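Local structure of hypothetical protein (Mus musculus, 1VKB) at residues A[50-54]-A[65-69]; A[105-109]-A[120-124]. The protein probably acts as a gamma-glutamylamine cyclotransferase, releasing the gamma-glutamyl group of its substrate as 5-oxoproline. All coordinates share one frame; numbering follows the deposited sequence.

Contact 1. Residues A[50-54]-A[65-69]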
# COMPACT_ATOMS: atom_id res chain seq x y z
N GLU A 50 1.26 10.38 9.67
CA GLU A 50 -0.16 10.64 9.88
C GLU A 50 -0.92 9.33 10.04
O GLU A 50 -0.50 8.29 9.53
CB GLU A 50 -0.72 11.45 8.72
CG GLU A 50 -2.20 11.81 8.88
CD GLU A 50 -2.53 12.63 10.13
OE1 GLU A 50 -2.69 12.05 11.26
OE2 GLU A 50 -2.68 13.87 9.95
N SER A 51 -2.03 9.37 10.78
CA SER A 51 -2.89 8.16 10.89
C SER A 51 -3.88 8.14 9.74
O SER A 51 -4.40 9.19 9.33
CB SER A 51 -3.57 8.10 12.24
OG SER A 51 -4.36 9.22 12.42
N PHE A 52 -4.21 6.94 9.26
CA PHE A 52 -5.25 6.76 8.23
C PHE A 52 -6.00 5.48 8.57
O PHE A 52 -5.37 4.56 9.10
CB PHE A 52 -4.62 6.54 6.86
CG PHE A 52 -3.82 7.71 6.37
CD1 PHE A 52 -4.44 8.73 5.70
CD2 PHE A 52 -2.46 7.79 6.65
CE1 PHE A 52 -3.72 9.84 5.27
CE2 PHE A 52 -1.74 8.89 6.22
CZ PHE A 52 -2.36 9.92 5.52
N PRO A 53 -7.29 5.35 8.19
CA PRO A 53 -7.95 4.06 8.26
C PRO A 53 -7.44 3.09 7.22
O PRO A 53 -7.35 3.44 6.03
CB PRO A 53 -9.44 4.40 8.00
CG PRO A 53 -9.54 5.86 8.16
CD PRO A 53 -8.20 6.39 7.68
N LEU A 54 -7.16 1.85 7.63
CA LEU A 54 -6.81 0.77 6.72
C LEU A 54 -7.86 -0.29 6.88
O LEU A 54 -8.00 -0.85 7.98
CB LEU A 54 -5.44 0.20 7.06
CG LEU A 54 -4.98 -1.07 6.37
CD1 LEU A 54 -5.02 -0.85 4.83
CD2 LEU A 54 -3.62 -1.58 6.87
N LEU A 65 -6.12 1.90 2.06
CA LEU A 65 -5.76 2.99 2.95
C LEU A 65 -6.61 4.20 2.57
O LEU A 65 -6.42 4.83 1.49
CB LEU A 65 -4.26 3.29 2.86
CG LEU A 65 -3.69 4.15 4.00
CD1 LEU A 65 -3.79 3.38 5.32
CD2 LEU A 65 -2.24 4.48 3.71
N LEU A 66 -7.62 4.48 3.41
CA LEU A 66 -8.60 5.51 3.12
C LEU A 66 -7.99 6.87 3.37
O LEU A 66 -7.35 7.08 4.39
CB LEU A 66 -9.87 5.32 3.91
CG LEU A 66 -10.49 3.95 3.97
CD1 LEU A 66 -11.80 3.99 4.75
CD2 LEU A 66 -10.66 3.42 2.56
N TYR A 67 -8.21 7.81 2.46
CA TYR A 67 -7.59 9.12 2.58
C TYR A 67 -8.42 10.00 3.54
O TYR A 67 -9.18 10.87 3.11
CB TYR A 67 -7.36 9.79 1.23
CG TYR A 67 -6.44 10.96 1.44
CD1 TYR A 67 -5.08 10.77 1.68
CD2 TYR A 67 -6.95 12.25 1.58
CE1 TYR A 67 -4.25 11.83 1.97
CE2 TYR A 67 -6.12 13.33 1.87
CZ TYR A 67 -4.77 13.11 2.07
OH TYR A 67 -3.93 14.19 2.34
N LEU A 68 -8.26 9.71 4.82
CA LEU A 68 -8.88 10.41 5.91
C LEU A 68 -7.83 10.66 6.98
O LEU A 68 -7.80 9.98 8.04
CB LEU A 68 -10.02 9.57 6.48
CG LEU A 68 -11.22 9.44 5.53
CD1 LEU A 68 -12.06 8.27 5.90
CD2 LEU A 68 -12.04 10.73 5.58
N PRO A 69 -6.91 11.58 6.70
CA PRO A 69 -5.80 11.82 7.60
C PRO A 69 -6.29 12.17 9.00
O PRO A 69 -7.25 12.95 9.15
CB PRO A 69 -5.00 12.94 6.93
CG PRO A 69 -5.83 13.45 5.85
CD PRO A 69 -6.81 12.38 5.47
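Residues 50-54 and 65-69 meet at the open end of a beta hairpin in the gamma-glutamyl cyclotransferase-like fold: strands 54-57 and 62-66 pair antiparallel, and the contact continues past that pair into the loops at their ends. Leu54 and Leu65 form a non-hydrogen-bonded pair, and next to it Leu66 N donates to Pro53 O (2.8 Å, N-H...O 160°), approaching almost in line with the carbonyl. That oxygen also receives a CA-H...O contact from Leu65. Beyond this point apolar side chains take over. Phe52 is the buried centre: its CB rests against Leu65 CD1 at 3.6 Å, while its ring presents an edge, near the ring plane, to Leu66 O and Leu68 N, two atoms already bonded to each other across the inverse gamma turn centred on Tyr67. With chi1 at -63°, Phe52 CG lies beside its own backbone N, and CE1 reaches Pro69 CB at 3.7 Å. Phe52 CE1 also comes 3.9 Å from Tyr67 CE1; the two rings are inclined at 36° in an oblique pairing. Tyr67 in turn has Pro69 CD over one face, offset toward the rim. The Pro53 ring lies crosswise to the Leu68 side chain, with Pro53 CD 3.9 Å from Leu68 CB. Leu65 also packs on Val126 of strand 121-129, and Tyr67 on Thr103 of strand 101-109, so the hairpin end packs beside two strands of the sheet that strand 62-66 itself joins. At the exposed edge Glu50 bends at chi2 and brings CG to 3.6 Å from Pro69 CB, while its carboxylate folds back on its own chain: Glu50 OE1 accepts Ser51 N through the anti lone pair, at 2.8 Å.

Contact 2. Residues A[105-109]-A[120-124]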
# COMPACT_ATOMS: atom_id res chain seq x y z
N LEU A 105 3.24 10.74 0.96
CA LEU A 105 3.07 10.85 2.40
C LEU A 105 4.41 10.71 3.12
O LEU A 105 5.33 10.07 2.62
CB LEU A 105 2.14 9.73 2.92
CG LEU A 105 0.70 9.58 2.44
CD1 LEU A 105 0.07 8.34 3.13
CD2 LEU A 105 -0.09 10.87 2.76
N GLN A 106 4.50 11.28 4.31
CA GLN A 106 5.68 11.12 5.16
C GLN A 106 5.58 9.80 5.90
O GLN A 106 4.56 9.52 6.54
CB GLN A 106 5.77 12.24 6.18
CG GLN A 106 7.02 12.25 6.97
CD GLN A 106 7.02 13.37 8.01
OE1 GLN A 106 6.01 14.06 8.21
NE2 GLN A 106 8.15 13.56 8.69
N VAL A 107 6.68 9.05 5.86
CA VAL A 107 6.79 7.71 6.47
C VAL A 107 7.94 7.71 7.47
O VAL A 107 9.06 8.09 7.18
CB VAL A 107 6.98 6.62 5.40
CG1 VAL A 107 7.26 5.26 6.02
CG2 VAL A 107 5.77 6.56 4.43
N GLN A 108 7.60 7.39 8.70
CA GLN A 108 8.59 7.20 9.74
C GLN A 108 9.36 5.88 9.45
O GLN A 108 8.75 4.80 9.24
CB GLN A 108 7.91 7.16 11.10
CG GLN A 108 8.88 6.90 12.25
CD GLN A 108 8.19 6.63 13.58
OE1 GLN A 108 6.99 6.33 13.64
NE2 GLN A 108 8.95 6.75 14.66
N VAL A 109 10.69 5.97 9.45
CA VAL A 109 11.54 4.81 9.18
C VAL A 109 11.68 3.99 10.47
O VAL A 109 12.12 4.52 11.50
CB VAL A 109 12.89 5.27 8.68
CG1 VAL A 109 13.85 4.08 8.53
CG2 VAL A 109 12.72 6.03 7.36
N ASP A 120 14.98 10.13 10.08
CA ASP A 120 13.82 9.69 10.84
C ASP A 120 12.65 9.38 9.93
O ASP A 120 11.79 8.57 10.29
CB ASP A 120 13.35 10.78 11.80
CG ASP A 120 14.31 11.00 12.98
OD1 ASP A 120 15.26 10.19 13.16
OD2 ASP A 120 14.14 11.96 13.77
N SER A 121 12.54 10.07 8.80
CA SER A 121 11.39 9.82 7.92
C SER A 121 11.74 9.99 6.48
O SER A 121 12.77 10.59 6.15
CB SER A 121 10.26 10.77 8.26
OG SER A 121 10.66 12.10 8.06
N VAL A 122 10.87 9.48 5.61
CA VAL A 122 11.12 9.59 4.18
C VAL A 122 9.79 9.87 3.50
O VAL A 122 8.77 9.33 3.89
CB VAL A 122 11.75 8.29 3.65
CG1 VAL A 122 10.92 7.14 3.93
CG2 VAL A 122 12.00 8.38 2.12
N GLN A 123 9.81 10.72 2.48
CA GLN A 123 8.57 10.94 1.71
C GLN A 123 8.43 9.81 0.69
O GLN A 123 9.36 9.54 -0.07
CB GLN A 123 8.59 12.28 0.95
CG GLN A 123 7.19 12.70 0.46
CD GLN A 123 6.38 13.41 1.57
OE1 GLN A 123 6.87 13.59 2.67
NE2 GLN A 123 5.17 13.83 1.25
N CYS A 124 7.24 9.20 0.61
CA CYS A 124 7.00 8.07 -0.25
C CYS A 124 5.65 8.24 -0.93
O CYS A 124 4.73 8.75 -0.31
CB CYS A 124 6.87 6.80 0.58
SG CYS A 124 8.34 6.30 1.49
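Strands 105-109 and 121-124 run antiparallel, their axes 4.5 Å apart at closest approach and their directions 144° apart, with Leu105-Cys124 and Val107-Val122 as hydrogen-bonded pairs and Gln106-Gln123 and Gln108-Ser121 as non-hydrogen-bonded ones. Val109 N adds a bond to Asp120 O (2.9 Å), its donor standing above the carbonyl plane. Gln106, Gln108, Ser121 and Gln123 occupy one face. There Gln106 reaches diagonally over the sheet with an extended chain, CG anti to the backbone N (chi1 -173°), and its NE2 gives a straight bond of 3.0 Å to Ser121 OG, which lies practically in the amide plane. A valine in place of Ser121 would probably leave that amide N-H without its acceptor and the Gln106 amide freer to turn. Gln123 bends at chi2 and lays its amide alongside the backbone of Leu105 and Gln106, with Gln123 CD 3.7 Å from Leu105 O. Leu105, Val107, Val122 and Cys124 make the other, apolar face, where Val107 CG2 touches Cys124 SG at 3.9 Å. Phe17 of strand 14-18 and Ile79 of strand 76-82 pack against Val107 and Cys124 on this side. At the strand end Val109 CG2 meets Val122 CG1 at 4.0 Å, the two valines crossing at about a right angle. Polar residues on one face alternate with apolar residues on the other, the pattern of an amphipathic antiparallel ladder at the surface of the gamma-glutamyl cyclotransferase-like fold.

Contact 1 is partly buried and contact 2 lies nearer the surface, yet both reach one mixed sheet, contact 1 through its strand residues: strand 62-66 runs parallel to strand 121-129. Their centres are about 15 Å apart, and they meet directly where Phe52 CE2 packs on Leu105 CD1 at 3.6 Å. Residues 50-54 and 65-69 share one backbone bond, and their cohesion comes mostly from proline, leucine and aromatic side chains. Residues 105-109 and 120-124 are instead stitched by five backbone bonds, and a glutamine-serine bond joins their polar face. Along the chain the two contacts follow in series, one closing before the other opens.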